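Local coordinates for protein putative glycosyltransferase (GalT1) (Streptococcus parasanguinis FW213, PDB 5HEA) that probably transfers sugar from a nucleotide-activated donor, this chain being the C-terminal part of the protein with a GT-A type family 2 glycosyltransferase domain, at residues Lys86-Asp92 and Pro169-Ala175; Asn112-Val118 and Ala202-Ile208; Asp192-Arg197 and Glu240-Leu244; Leu263-Cys267 and Cys282-Leu286. All blocks are in the same frame, centred on the assembly; numbering follows the deposited sequence.

Contact 1. Residues Lys86-Asp92 and Pro169-Ala175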
# COMPACT_ATOMS: atom_id res chain seq x y z
N LYS A 86 -19.87 -37.42 -9.92
CA LYS A 86 -19.94 -37.54 -11.37
C LYS A 86 -20.63 -36.31 -11.95
O LYS A 86 -20.48 -36.00 -13.14
CB LYS A 86 -20.70 -38.81 -11.77
CG LYS A 86 -20.91 -38.94 -13.28
CD LYS A 86 -21.27 -40.35 -13.70
CE LYS A 86 -21.55 -40.41 -15.20
NZ LYS A 86 -21.74 -41.81 -15.67
N TYR A 87 -21.39 -35.62 -11.11
CA TYR A 87 -22.10 -34.41 -11.50
C TYR A 87 -21.84 -33.31 -10.48
O TYR A 87 -21.61 -33.58 -9.31
CB TYR A 87 -23.60 -34.67 -11.58
CG TYR A 87 -23.94 -35.84 -12.48
CD1 TYR A 87 -24.12 -37.11 -11.94
CD2 TYR A 87 -24.04 -35.68 -13.86
CE1 TYR A 87 -24.41 -38.20 -12.74
CE2 TYR A 87 -24.34 -36.77 -14.68
CZ TYR A 87 -24.53 -38.02 -14.10
OH TYR A 87 -24.82 -39.12 -14.88
N ILE A 88 -21.90 -32.07 -10.95
CA ILE A 88 -21.68 -30.91 -10.09
C ILE A 88 -22.85 -29.94 -10.21
O ILE A 88 -23.33 -29.67 -11.31
CB ILE A 88 -20.36 -30.18 -10.45
CG1 ILE A 88 -19.15 -31.01 -10.00
CG2 ILE A 88 -20.35 -28.73 -9.87
CD1 ILE A 88 -17.81 -30.37 -10.30
N THR A 89 -23.31 -29.43 -9.08
CA THR A 89 -24.36 -28.44 -9.13
C THR A 89 -24.07 -27.37 -8.07
O THR A 89 -23.31 -27.63 -7.13
CB THR A 89 -25.73 -29.10 -8.92
OG1 THR A 89 -26.78 -28.22 -9.34
CG2 THR A 89 -25.91 -29.50 -7.45
N PHE A 90 -24.62 -26.17 -8.25
CA PHE A 90 -24.34 -25.06 -7.34
C PHE A 90 -25.63 -24.64 -6.64
O PHE A 90 -26.68 -24.61 -7.27
CB PHE A 90 -23.77 -23.85 -8.11
CG PHE A 90 -22.44 -24.13 -8.77
CD1 PHE A 90 -21.26 -24.04 -8.05
CD2 PHE A 90 -22.38 -24.50 -10.11
CE1 PHE A 90 -20.04 -24.32 -8.65
CE2 PHE A 90 -21.16 -24.78 -10.72
CZ PHE A 90 -19.99 -24.69 -9.99
N VAL A 91 -25.56 -24.34 -5.35
CA VAL A 91 -26.71 -23.79 -4.63
C VAL A 91 -26.20 -22.60 -3.81
O VAL A 91 -25.20 -22.73 -3.10
CB VAL A 91 -27.36 -24.82 -3.67
CG1 VAL A 91 -28.42 -24.15 -2.79
CG2 VAL A 91 -27.99 -25.96 -4.45
N ASP A 92 -26.84 -21.45 -3.93
CA ASP A 92 -26.46 -20.29 -3.12
C ASP A 92 -27.06 -20.42 -1.73
O ASP A 92 -28.19 -20.85 -1.58
CB ASP A 92 -26.89 -18.98 -3.77
CG ASP A 92 -26.02 -18.63 -4.97
OD1 ASP A 92 -24.90 -19.19 -5.09
OD2 ASP A 92 -26.47 -17.80 -5.79
N PRO A 169 -26.76 -21.52 -10.06
CA PRO A 169 -27.63 -22.63 -9.64
C PRO A 169 -28.66 -23.02 -10.69
O PRO A 169 -28.69 -22.44 -11.78
CB PRO A 169 -28.34 -22.08 -8.40
CG PRO A 169 -27.37 -21.01 -7.87
CD PRO A 169 -26.86 -20.37 -9.14
N THR A 170 -29.48 -24.01 -10.33
CA THR A 170 -30.57 -24.57 -11.17
C THR A 170 -30.07 -25.51 -12.26
O THR A 170 -30.84 -25.94 -13.11
CB THR A 170 -31.56 -23.50 -11.79
OG1 THR A 170 -31.08 -23.01 -13.04
CG2 THR A 170 -31.83 -22.33 -10.82
N LYS A 171 -28.78 -25.84 -12.22
CA LYS A 171 -28.13 -26.52 -13.31
C LYS A 171 -27.30 -27.68 -12.80
O LYS A 171 -26.53 -27.55 -11.85
CB LYS A 171 -27.26 -25.52 -14.09
CG LYS A 171 -28.08 -24.32 -14.61
CD LYS A 171 -27.22 -23.18 -15.10
CE LYS A 171 -28.11 -22.00 -15.47
NZ LYS A 171 -28.81 -21.40 -14.29
N LEU A 172 -27.48 -28.84 -13.43
CA LEU A 172 -26.70 -30.03 -13.12
C LEU A 172 -25.74 -30.33 -14.27
O LEU A 172 -26.18 -30.53 -15.41
CB LEU A 172 -27.65 -31.22 -12.88
CG LEU A 172 -27.02 -32.55 -12.50
CD1 LEU A 172 -26.40 -32.46 -11.11
CD2 LEU A 172 -28.05 -33.69 -12.58
N PHE A 173 -24.44 -30.35 -13.97
CA PHE A 173 -23.39 -30.50 -14.98
C PHE A 173 -22.64 -31.83 -14.83
O PHE A 173 -22.27 -32.20 -13.72
CB PHE A 173 -22.33 -29.40 -14.83
CG PHE A 173 -22.87 -27.99 -14.92
CD1 PHE A 173 -23.05 -27.39 -16.16
CD2 PHE A 173 -23.17 -27.27 -13.78
CE1 PHE A 173 -23.55 -26.09 -16.25
CE2 PHE A 173 -23.67 -25.97 -13.86
CZ PHE A 173 -23.86 -25.38 -15.10
N LYS A 174 -22.39 -32.53 -15.94
CA LYS A 174 -21.38 -33.59 -15.93
C LYS A 174 -20.08 -32.97 -15.46
O LYS A 174 -19.70 -31.88 -15.90
CB LYS A 174 -21.20 -34.21 -17.31
CG LYS A 174 -22.30 -35.22 -17.63
CD LYS A 174 -22.04 -35.93 -18.94
CE LYS A 174 -23.22 -36.82 -19.30
NZ LYS A 174 -23.15 -37.30 -20.72
N ALA A 175 -19.41 -33.65 -14.53
CA ALA A 175 -18.23 -33.08 -13.89
C ALA A 175 -17.07 -32.95 -14.87
O ALA A 175 -16.22 -32.06 -14.74
CB ALA A 175 -17.82 -33.90 -12.68
O HOH W 1 -25.96 -25.42 -10.56

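Contact 2. Residues Asn112-Val118 and Ala202-Ile208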
# COMPACT_ATOMS: atom_id res chain seq x y z
N ASN A 112 -32.30 -38.44 -20.80
CA ASN A 112 -32.20 -37.85 -22.13
C ASN A 112 -30.84 -37.97 -22.80
O ASN A 112 -30.67 -37.61 -23.96
CB ASN A 112 -32.66 -36.40 -22.11
CG ASN A 112 -34.15 -36.28 -21.94
OD1 ASN A 112 -34.90 -36.58 -22.86
ND2 ASN A 112 -34.58 -35.84 -20.76
N GLY A 113 -29.87 -38.49 -22.05
CA GLY A 113 -28.51 -38.59 -22.55
C GLY A 113 -27.91 -37.21 -22.76
O GLY A 113 -27.11 -36.99 -23.67
N SER A 114 -28.31 -36.26 -21.92
CA SER A 114 -27.76 -34.91 -22.01
C SER A 114 -26.51 -34.78 -21.16
O SER A 114 -26.24 -35.63 -20.32
CB SER A 114 -28.79 -33.89 -21.53
OG SER A 114 -29.83 -33.76 -22.47
N ASP A 115 -25.77 -33.69 -21.34
CA ASP A 115 -24.56 -33.46 -20.56
C ASP A 115 -24.84 -32.48 -19.43
O ASP A 115 -24.07 -32.40 -18.47
CB ASP A 115 -23.48 -32.90 -21.46
CG ASP A 115 -23.17 -33.84 -22.63
OD1 ASP A 115 -23.35 -33.43 -23.79
OD2 ASP A 115 -22.77 -34.99 -22.37
N ILE A 116 -25.92 -31.73 -19.58
CA ILE A 116 -26.35 -30.71 -18.63
C ILE A 116 -27.88 -30.72 -18.59
O ILE A 116 -28.52 -30.90 -19.63
CB ILE A 116 -25.88 -29.30 -19.07
CG1 ILE A 116 -24.34 -29.27 -19.20
CG2 ILE A 116 -26.36 -28.22 -18.07
CD1 ILE A 116 -23.77 -27.99 -19.79
N SER A 117 -28.45 -30.58 -17.40
CA SER A 117 -29.87 -30.30 -17.27
C SER A 117 -30.03 -28.99 -16.48
O SER A 117 -29.18 -28.64 -15.66
CB SER A 117 -30.63 -31.44 -16.59
OG SER A 117 -30.25 -31.58 -15.23
N VAL A 118 -31.10 -28.27 -16.77
CA VAL A 118 -31.31 -26.93 -16.23
C VAL A 118 -32.78 -26.83 -15.86
O VAL A 118 -33.64 -27.26 -16.63
CB VAL A 118 -31.00 -25.84 -17.29
CG1 VAL A 118 -31.23 -24.42 -16.72
CG2 VAL A 118 -29.58 -25.99 -17.83
N ALA A 202 -20.87 -28.92 -23.94
CA ALA A 202 -21.90 -29.96 -24.00
C ALA A 202 -22.33 -30.30 -25.43
O ALA A 202 -22.07 -29.53 -26.36
CB ALA A 202 -23.11 -29.58 -23.15
N SER A 203 -22.98 -31.45 -25.60
CA SER A 203 -23.55 -31.85 -26.89
C SER A 203 -25.05 -31.58 -26.91
O SER A 203 -25.61 -31.18 -27.94
CB SER A 203 -23.33 -33.35 -27.16
OG SER A 203 -21.96 -33.62 -27.43
N GLN A 204 -25.70 -31.79 -25.77
CA GLN A 204 -27.13 -31.57 -25.63
C GLN A 204 -27.47 -31.13 -24.22
O GLN A 204 -26.88 -31.59 -23.24
CB GLN A 204 -27.91 -32.86 -25.95
CG GLN A 204 -29.42 -32.74 -25.75
CD GLN A 204 -30.16 -34.01 -26.13
OE1 GLN A 204 -30.45 -34.24 -27.30
NE2 GLN A 204 -30.45 -34.84 -25.14
N ILE A 205 -28.43 -30.22 -24.12
CA ILE A 205 -28.86 -29.70 -22.85
C ILE A 205 -30.36 -29.93 -22.70
O ILE A 205 -31.11 -29.74 -23.65
CB ILE A 205 -28.54 -28.21 -22.77
CG1 ILE A 205 -27.02 -28.01 -22.95
CG2 ILE A 205 -29.08 -27.61 -21.47
CD1 ILE A 205 -26.56 -26.56 -22.95
N THR A 206 -30.79 -30.37 -21.52
CA THR A 206 -32.22 -30.56 -21.25
C THR A 206 -32.73 -29.49 -20.29
O THR A 206 -32.16 -29.29 -19.21
CB THR A 206 -32.51 -31.95 -20.67
OG1 THR A 206 -32.09 -32.96 -21.61
CG2 THR A 206 -34.01 -32.12 -20.39
N PHE A 207 -33.78 -28.79 -20.70
CA PHE A 207 -34.39 -27.77 -19.85
C PHE A 207 -35.72 -28.26 -19.29
O PHE A 207 -36.55 -28.78 -20.05
CB PHE A 207 -34.62 -26.47 -20.64
CG PHE A 207 -35.25 -25.37 -19.82
CD1 PHE A 207 -34.52 -24.74 -18.82
CD2 PHE A 207 -36.55 -24.96 -20.06
CE1 PHE A 207 -35.09 -23.73 -18.07
CE2 PHE A 207 -37.12 -23.95 -19.30
CZ PHE A 207 -36.39 -23.34 -18.31
N ILE A 208 -35.92 -28.12 -17.98
CA ILE A 208 -37.24 -28.35 -17.40
C ILE A 208 -37.81 -27.05 -16.84
O ILE A 208 -37.21 -26.44 -15.94
CB ILE A 208 -37.26 -29.47 -16.31
CG1 ILE A 208 -36.03 -29.40 -15.43
CG2 ILE A 208 -37.31 -30.85 -16.96
CD1 ILE A 208 -35.98 -30.47 -14.36

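Contact 3. Residues Asp192-Arg197 and Glu240-Leu244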
# COMPACT_ATOMS: atom_id res chain seq x y z
N ASP A 192 -21.70 -14.97 -14.94
CA ASP A 192 -21.82 -14.38 -16.28
C ASP A 192 -20.62 -14.78 -17.17
O ASP A 192 -20.78 -15.04 -18.36
CB ASP A 192 -21.93 -12.86 -16.12
CG ASP A 192 -22.14 -12.10 -17.44
OD1 ASP A 192 -22.72 -12.64 -18.41
OD2 ASP A 192 -21.75 -10.93 -17.49
N ALA A 193 -19.43 -14.84 -16.57
CA ALA A 193 -18.20 -15.15 -17.29
C ALA A 193 -17.94 -16.64 -17.47
O ALA A 193 -17.03 -17.02 -18.21
CB ALA A 193 -17.00 -14.50 -16.58
N THR A 194 -18.74 -17.49 -16.84
CA THR A 194 -18.35 -18.89 -16.68
C THR A 194 -19.36 -19.93 -17.18
O THR A 194 -18.98 -20.89 -17.85
CB THR A 194 -17.98 -19.20 -15.19
OG1 THR A 194 -17.01 -18.25 -14.73
CG2 THR A 194 -17.39 -20.60 -15.05
N ILE A 195 -20.63 -19.77 -16.82
CA ILE A 195 -21.64 -20.80 -17.06
C ILE A 195 -21.73 -21.15 -18.54
O ILE A 195 -21.72 -22.32 -18.91
CB ILE A 195 -23.02 -20.40 -16.47
CG1 ILE A 195 -22.93 -20.33 -14.94
CG2 ILE A 195 -24.10 -21.41 -16.85
CD1 ILE A 195 -22.41 -21.63 -14.31
N TYR A 196 -21.76 -20.14 -19.40
CA TYR A 196 -21.89 -20.39 -20.83
C TYR A 196 -20.75 -21.22 -21.40
O TYR A 196 -20.93 -21.97 -22.37
CB TYR A 196 -22.06 -19.08 -21.61
CG TYR A 196 -20.77 -18.33 -21.86
CD1 TYR A 196 -20.24 -17.49 -20.89
CD2 TYR A 196 -20.10 -18.44 -23.07
CE1 TYR A 196 -19.06 -16.79 -21.11
CE2 TYR A 196 -18.92 -17.74 -23.31
CZ TYR A 196 -18.41 -16.92 -22.33
OH TYR A 196 -17.24 -16.23 -22.55
N ARG A 197 -19.56 -21.12 -20.81
CA ARG A 197 -18.45 -21.95 -21.28
C ARG A 197 -18.70 -23.44 -21.03
O ARG A 197 -18.32 -24.28 -21.84
CB ARG A 197 -17.12 -21.48 -20.69
CG ARG A 197 -16.79 -20.03 -21.07
CD ARG A 197 -15.43 -19.61 -20.59
NE ARG A 197 -15.45 -19.01 -19.26
CZ ARG A 197 -14.68 -19.41 -18.25
NH1 ARG A 197 -13.83 -20.42 -18.43
NH2 ARG A 197 -14.73 -18.79 -17.06
N GLU A 240 -16.03 -10.73 -24.48
CA GLU A 240 -15.39 -12.05 -24.49
C GLU A 240 -16.33 -13.14 -25.06
O GLU A 240 -15.93 -13.96 -25.90
CB GLU A 240 -14.98 -12.37 -23.05
CG GLU A 240 -14.29 -13.71 -22.79
CD GLU A 240 -13.93 -13.85 -21.31
OE1 GLU A 240 -14.82 -13.64 -20.43
OE2 GLU A 240 -12.75 -14.12 -21.03
N ARG A 241 -17.58 -13.13 -24.63
CA ARG A 241 -18.54 -14.14 -25.07
C ARG A 241 -18.88 -14.03 -26.57
O ARG A 241 -18.95 -15.04 -27.29
CB ARG A 241 -19.81 -14.10 -24.21
CG ARG A 241 -20.98 -14.93 -24.76
CD ARG A 241 -22.09 -15.11 -23.71
NE ARG A 241 -22.56 -13.87 -23.10
CZ ARG A 241 -22.37 -13.53 -21.83
NH1 ARG A 241 -21.71 -14.36 -21.02
NH2 ARG A 241 -22.85 -12.39 -21.34
N ILE A 242 -19.08 -12.80 -27.04
CA ILE A 242 -19.28 -12.59 -28.48
C ILE A 242 -18.08 -13.08 -29.28
O ILE A 242 -18.25 -13.77 -30.28
CB ILE A 242 -19.59 -11.11 -28.81
CG1 ILE A 242 -21.01 -10.77 -28.33
CG2 ILE A 242 -19.44 -10.84 -30.33
CD1 ILE A 242 -21.26 -9.27 -28.16
N ALA A 243 -16.87 -12.75 -28.82
CA ALA A 243 -15.67 -13.17 -29.56
C ALA A 243 -15.53 -14.69 -29.63
O ALA A 243 -15.10 -15.24 -30.64
CB ALA A 243 -14.41 -12.53 -28.94
N LEU A 244 -15.87 -15.37 -28.54
CA LEU A 244 -15.79 -16.82 -28.50
C LEU A 244 -16.82 -17.46 -29.42
O LEU A 244 -16.49 -18.32 -30.22
CB LEU A 244 -16.02 -17.34 -27.08
CG LEU A 244 -14.80 -17.75 -26.28
CD1 LEU A 244 -15.29 -18.39 -24.98
CD2 LEU A 244 -13.91 -18.72 -27.07
O HOH W 2 -17.37 -14.07 -20.88

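Contact 4. Residues Leu263-Cys267 and Cys282-Leu286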
# COMPACT_ATOMS: atom_id res chain seq x y z
N LEU A 263 -24.13 -1.79 -22.84
CA LEU A 263 -23.43 -0.55 -23.12
C LEU A 263 -24.24 0.68 -22.69
O LEU A 263 -23.70 1.62 -22.10
CB LEU A 263 -23.09 -0.45 -24.62
CG LEU A 263 -21.97 -1.40 -25.05
CD1 LEU A 263 -21.85 -1.41 -26.58
CD2 LEU A 263 -20.65 -1.00 -24.40
N LYS A 264 -25.54 0.66 -22.99
CA LYS A 264 -26.45 1.74 -22.61
C LYS A 264 -26.46 1.91 -21.09
O LYS A 264 -26.37 3.02 -20.58
CB LYS A 264 -27.87 1.44 -23.09
CG LYS A 264 -28.20 2.04 -24.46
CD LYS A 264 -29.60 1.64 -24.95
CE LYS A 264 -29.60 0.27 -25.63
NZ LYS A 264 -28.64 0.19 -26.77
N LYS A 265 -26.59 0.79 -20.39
CA LYS A 265 -26.61 0.80 -18.93
C LYS A 265 -25.27 1.29 -18.36
O LYS A 265 -25.24 2.12 -17.45
CB LYS A 265 -26.94 -0.60 -18.40
CG LYS A 265 -27.12 -0.66 -16.89
CD LYS A 265 -27.74 -1.98 -16.46
CE LYS A 265 -28.08 -1.97 -14.97
NZ LYS A 265 -26.89 -1.76 -14.09
N CYS A 266 -24.17 0.77 -18.91
CA CYS A 266 -22.82 1.15 -18.49
C CYS A 266 -22.55 2.63 -18.72
O CYS A 266 -21.99 3.31 -17.86
CB CYS A 266 -21.79 0.31 -19.26
SG CYS A 266 -20.08 0.96 -19.18
N CYS A 267 -22.94 3.12 -19.90
CA CYS A 267 -22.70 4.50 -20.30
C CYS A 267 -23.25 5.47 -19.24
O CYS A 267 -22.57 6.43 -18.84
CB CYS A 267 -23.35 4.76 -21.66
SG CYS A 267 -23.18 6.45 -22.31
N CYS A 282 -17.55 3.08 -22.87
CA CYS A 282 -18.89 2.59 -23.17
C CYS A 282 -19.69 3.54 -24.04
O CYS A 282 -20.40 3.12 -24.96
CB CYS A 282 -19.67 2.33 -21.88
SG CYS A 282 -19.12 0.85 -21.00
N CYS A 283 -19.62 4.83 -23.74
CA CYS A 283 -20.31 5.81 -24.57
C CYS A 283 -19.77 5.86 -25.98
O CYS A 283 -20.53 6.04 -26.92
CB CYS A 283 -20.25 7.20 -23.94
SG CYS A 283 -21.33 7.31 -22.53
N ASN A 284 -18.46 5.71 -26.13
CA ASN A 284 -17.87 5.70 -27.46
C ASN A 284 -18.32 4.47 -28.24
O ASN A 284 -18.69 4.59 -29.41
CB ASN A 284 -16.35 5.76 -27.38
CG ASN A 284 -15.67 5.46 -28.71
OD1 ASN A 284 -15.92 6.12 -29.72
ND2 ASN A 284 -14.80 4.46 -28.71
N LYS A 285 -18.29 3.31 -27.59
CA LYS A 285 -18.75 2.07 -28.19
C LYS A 285 -20.21 2.17 -28.61
O LYS A 285 -20.58 1.78 -29.72
CB LYS A 285 -18.50 0.88 -27.24
CG LYS A 285 -17.02 0.47 -27.19
CD LYS A 285 -16.80 -0.85 -26.43
CE LYS A 285 -16.11 -0.61 -25.10
NZ LYS A 285 -15.64 -1.88 -24.43
N LEU A 286 -21.05 2.73 -27.74
CA LEU A 286 -22.47 2.89 -28.07
C LEU A 286 -22.66 3.90 -29.22
O LEU A 286 -23.50 3.71 -30.09
CB LEU A 286 -23.26 3.31 -26.83
CG LEU A 286 -24.78 3.32 -26.90
CD1 LEU A 286 -25.34 1.92 -27.16
CD2 LEU A 286 -25.35 3.91 -25.61

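Contact 1. Residues Lys86-Asp92 and Pro169-Ala175
Ile-88 and Phe-173 form the hydrogen-bonded pair at the centre of this antiparallel ladder. Ile-88 N gives to Phe-173 O at 2.8 Å. Phe-173 N returns the bond to Ile-88 O at 3.0 Å. Ala-175 N adds a third bond, to Lys-86 O at 2.9 Å. Toward the other end a side chain replaces the ladder. Thr-89 OG1, turned opposite its own backbone N (chi1 -163°), donates to Lys-171 O at 2.6 Å, from above the plane of that carbonyl (48° out of it). A water joins the backbones beside it, accepting from Phe-90 N and probably giving to Lys-171 O, which then takes two donors.

On one side of the sheet, Leu-172 CD1 lies 3.6 Å from Tyr-87 CB and also reaches Thr-89 CB. On the side of Ile-88, the Phe-90 and Phe-173 side chains cross at about a right angle, with Phe-173 CE2 at the edge of the Phe-90 ring. Strand 87-90 also pairs in parallel with strand 7-13. The antiparallel strand 171-174 thus extends a parallel alpha/beta sheet, as in GT-A folds. Pro-169 packs at the far end, its CB 3.2 Å from Phe-90 O.

Helix 101-110 covers Tyr-87 and Leu-172, while Ile-195 and Leu-198 of helix 195-201 lie against Phe-173. The aliphatic chain of Lys-174 runs alongside Tyr-87, with CG 3.9 Å from Tyr-87 CE2. Its NZ forms a salt bridge with Asp-115. Lys-86 NZ and Tyr-87 OH both bind Glu-5. Lys-171 NZ is gripped by the carbonyls of Pro-169, Leu-163 and Phe-167.

Contact 2. Residues Asn112-Val118 and Ala202-Ile208
Ser-114 OG and Thr-206 OG1 meet at 2.5 Å, with the serine hydroxyl as donor. Ser-114 OG in turn accepts from Gln-204 NE2 at 2.9 Å, nearly straight at 167° and in the amide plane. The extended Gln-204 chain, with CG opposite the backbone N (chi1 176°), brings the amide to this hydroxyl. The same NE2 makes a weak bond to Asn-112 O, just past helix 101-110, where Gly-113 has the positive phi of a Schellman motif.

Asp-115 ties the two backbones together. Its N gives to Gln-204 O at 3.0 Å. Its OD1 takes Ser-203 N at 2.7 Å on the anti side.

Beyond this, strands 116-125 and 204-217 run parallel as sheet neighbours. Thr-206 N binds Ile-116 O, Val-118 N binds Thr-206 O, and Ile-208 N binds Val-118 O. On the apolar side, Val-118 CG1 sits 3.9 Å from Phe-207 CD1, and its CG2 meets Ile-205 CG2. Ile-116 CD1 ends on Ala-202 CB at 3.8 Å. Trp-150 packs on Val-118, Ile-205 and Phe-207.

Thr-206 OG1 also bonds Asn-144 OD1, so the buried hydroxyls form a relay from Gln-204 NE2 to Asn-144, which probably sets the direction of their protons.

Contact 3. Residues Asp192-Arg197 and Glu240-Leu244
Glu-240 reaches Tyr-196 through a water. The water accepts from Tyr-196 OH at 2.7 Å and donates to Glu-240 OE1 at 2.6 Å. Glu-240 OE2 turns to another partner, Lys-285 of the second subunit, in a salt bridge.

Arg-241 makes most of the contact. Its CD stands over the centre of the Tyr-196 ring, a CH-pi contact of 3.9 Å to the centroid. Arg-197 CG covers the opposite face. The chain bends about its CG-CD bond (chi3 52°), which carries the guanidinium past the ring toward Asp-192. Its plane is 89° from that of the ring, and CZ lies 5.0 Å from the Tyr-196 centroid in a cation-pi contact. Arg-241 NH2 forms a salt bridge with Asp-192 OD1 at 2.9 Å, on the syn side, and Arg-241 NH1 bonds Asp-192 O at 2.9 Å. The guanidinium thus grips the residue end-on. NE is held by Gln-255.

One turn later, Leu-244 CD1 touches Tyr-196 CE2 at 4.0 Å. It also packs on Ile-289 of the second subunit. The contact joins helix 195-201, which packs on the sheet, to helix 231-247 beyond the last strand.

Asp-192 OD2 takes Arg-262, and the carboxylate would probably balance both guanidinium groups.

Contact 4. Residues Leu263-Cys267 and Cys282-Leu286
Cys-266 and Cys-282, and next to them Cys-267 and Cys-283, are joined by two disulfides between neighbouring helices. Both pairs use the same combination of side-chain torsions. On helix 253-272 each sulfur lies opposite its backbone N. On helix 276-291 each lies beside its backbone N and opposite the carbonyl carbon, with chi1 -73° at both cysteines. The S-S torsions are 83° and 88°, near the relaxed right angle and both positive, so both bridges are right-handed. The SG-SG bonds, Cys-266 to Cys-282 and Cys-267 to Cys-283, are 2.1 Å each.

The two helices form an antiparallel helical hairpin, with segment axes 8.6 Å apart at closest approach. Adjacent cysteines on each helix let two disulfides lock the hairpin side by side. The Cys-266 to Cys-282 bridge faces inward, against Ile-235 of helix 231-247. The other is partly exposed.

One turn from the bridges, Leu-263 fits between Lys-285 and Leu-286. Its CD2 is 4.0 Å from Lys-285 CB, and its CB is 4.1 Å from Leu-286 CD1. Leu-286 CD2 lies across Lys-264 CG at 3.6 Å. Lys-285 NZ leads away, to a salt bridge with Glu-239.

Overall arrangement
Contacts 1 and 2 belong to one mixed sheet in the glycosyltransferase domain. Strand 171-174 of contact 1 lies next to strand 116-125 of contact 2, and their backbones are neighbours in the sheet. Both are buried and rest on backbone ladders, one antiparallel and one parallel. Contact 3 is also buried but relies on charge and on an aromatic face. Its Ile-195 packs on Lys-171 and Phe-173 of contact 1. Contact 4 is only partly buried and joins its helices covalently, without cross-segment hydrogen bonds. Its centre lies about 34 Å from that of contact 1. Contacts 3 and 4 both touch the second subunit and share the intersubunit pair Glu-240 and Lys-285.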